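Local coordinates for pheromone cOB1/lipoprotein, YaeC family (Enterococcus faecalis, PDB 4EF1) that probably binds methionine as the lipid-anchored substrate-binding component of an uptake system, and is the precursor of the sex pheromone cOB1, at residues P14-L19 and V35-D40. Sequence-based numbering, arbitrary orientation. Where two conformers were deposited one is given.
Sequences PHAEIL and VTTYTD
V35 lays its two methyl groups against one face of helix 12-28, where A16 and L19, one turn apart, point at the strand. CG2 of V35 meets L19 CB at 3.6 Å, and L19 CD1 touches the same methyl more loosely. The other branch, V35 CG1, rests on A16 CB at 3.9 Å. With CG1 anti to the backbone N of V35 (chi1 -180°), CG1 faces A16 and CG2 faces L19. T37, two residues on along the strand, adds its hydroxyl: OG1 lies 3.6 Å from A16 CB, a van der Waals contact made by a solvent-exposed residue.

The helix and strand 31-37 are the last two elements of a beta-alpha-beta unit that starts with strand 4-10. Helix 12-28 is the crossover connection between the two parallel strands, as in a lobe of the periplasmic-binding-protein fold. The helix runs back nearly antiparallel to the strand, at 163°, with the short axes 9.1 Å apart. A methyl is all that A16 places between them, and its CA comes within 6.6 Å of T37 CA.

Strand 31-37 is one edge strand of its sheet within the chain, and the backbone of T36 is hydrogen-bonded to V8 and A10 of strand 4-10. L19 also reaches V8 and A10, and L220 of helix 215-225. H15, next to A16, turns its ring away from the strand and touches the bound selenomethionine; its NE2 is hydrogen-bonded to N203 OD1.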
# COMPACT_ATOMS: atom_id res chain seq x y z
N PRO A 14 8.58 1.76 -2.89
CA PRO A 14 9.93 1.61 -2.35
C PRO A 14 10.37 0.14 -2.24
O PRO A 14 11.53 -0.13 -2.07
CB PRO A 14 9.79 2.17 -0.94
CG PRO A 14 8.39 1.82 -0.56
CD PRO A 14 7.60 1.98 -1.82
N HIS A 15 9.44 -0.80 -2.39
CA HIS A 15 9.72 -2.19 -2.02
C HIS A 15 10.97 -2.80 -2.64
O HIS A 15 11.85 -3.26 -1.92
CB HIS A 15 8.53 -3.09 -2.28
CG HIS A 15 7.24 -2.54 -1.73
ND1 HIS A 15 6.66 -1.42 -2.22
CD2 HIS A 15 6.41 -3.00 -0.75
CE1 HIS A 15 5.54 -1.16 -1.57
NE2 HIS A 15 5.36 -2.13 -0.67
N ALA A 16 11.05 -2.82 -3.97
CA ALA A 16 12.20 -3.42 -4.63
C ALA A 16 13.50 -2.68 -4.32
O ALA A 16 14.57 -3.30 -4.21
CB ALA A 16 12.01 -3.54 -6.15
N GLU A 17 13.40 -1.36 -4.19
CA GLU A 17 14.60 -0.54 -3.82
C GLU A 17 15.07 -0.86 -2.36
O GLU A 17 16.28 -0.92 -2.08
CB GLU A 17 14.33 0.94 -4.07
CG GLU A 17 14.18 1.29 -5.55
CD GLU A 17 14.23 2.79 -5.83
OE1 GLU A 17 14.22 3.62 -4.89
OE2 GLU A 17 14.29 3.15 -7.00
N ILE A 18 14.12 -1.17 -1.48
CA ILE A 18 14.43 -1.57 -0.09
C ILE A 18 15.16 -2.91 -0.11
O ILE A 18 16.24 -3.04 0.48
CB ILE A 18 13.15 -1.65 0.79
CG1 ILE A 18 12.67 -0.22 1.09
CG2 ILE A 18 13.41 -2.37 2.11
CD1 ILE A 18 11.32 -0.14 1.83
N LEU A 19 14.60 -3.86 -0.87
CA LEU A 19 15.20 -5.19 -1.06
C LEU A 19 16.62 -5.12 -1.64
O LEU A 19 17.57 -5.73 -1.11
CB LEU A 19 14.27 -6.09 -1.88
CG LEU A 19 12.94 -6.44 -1.19
CD1 LEU A 19 12.04 -7.18 -2.12
CD2 LEU A 19 13.17 -7.24 0.11
N VAL A 35 15.38 -10.35 -6.44
CA VAL A 35 14.17 -9.54 -6.49
C VAL A 35 13.54 -9.61 -7.89
O VAL A 35 14.25 -9.49 -8.89
CB VAL A 35 14.49 -8.08 -6.16
CG1 VAL A 35 13.23 -7.23 -6.21
CG2 VAL A 35 15.14 -7.98 -4.81
N THR A 36 12.22 -9.80 -7.94
CA THR A 36 11.44 -9.75 -9.20
C THR A 36 10.47 -8.61 -8.99
O THR A 36 9.84 -8.57 -7.96
CB THR A 36 10.70 -11.06 -9.47
OG1 THR A 36 11.66 -12.10 -9.62
CG2 THR A 36 9.86 -11.00 -10.75
N THR A 37 10.41 -7.66 -9.94
CA THR A 37 9.54 -6.48 -9.83
C THR A 37 8.22 -6.74 -10.58
O THR A 37 8.24 -7.31 -11.67
CB THR A 37 10.29 -5.22 -10.36
OG1 THR A 37 11.38 -4.90 -9.47
CG2 THR A 37 9.36 -4.01 -10.50
N TYR A 38 7.11 -6.34 -9.98
CA TYR A 38 5.75 -6.44 -10.53
C TYR A 38 5.10 -5.05 -10.48
O TYR A 38 5.28 -4.30 -9.52
CB TYR A 38 4.87 -7.40 -9.71
CG TYR A 38 5.35 -8.81 -9.75
CD1 TYR A 38 4.95 -9.67 -10.76
CD2 TYR A 38 6.25 -9.30 -8.79
CE1 TYR A 38 5.44 -10.97 -10.84
CE2 TYR A 38 6.74 -10.62 -8.86
CZ TYR A 38 6.32 -11.44 -9.88
OH TYR A 38 6.79 -12.72 -9.98
N THR A 39 4.36 -4.71 -11.53
CA THR A 39 3.73 -3.41 -11.69
C THR A 39 2.25 -3.39 -11.25
O THR A 39 1.62 -2.35 -11.35
CB THR A 39 3.83 -2.98 -13.17
OG1 THR A 39 3.15 -3.94 -13.99
CG2 THR A 39 5.30 -2.93 -13.62
N ASP A 40 1.75 -4.52 -10.74
CA ASP A 40 0.33 -4.62 -10.36
C ASP A 40 0.16 -5.28 -9.01
O ASP A 40 1.14 -5.56 -8.30
CB ASP A 40 -0.41 -5.43 -11.43
CG ASP A 40 -0.08 -6.89 -11.35
OD1 ASP A 40 1.12 -7.21 -11.25
OD2 ASP A 40 -1.00 -7.69 -11.29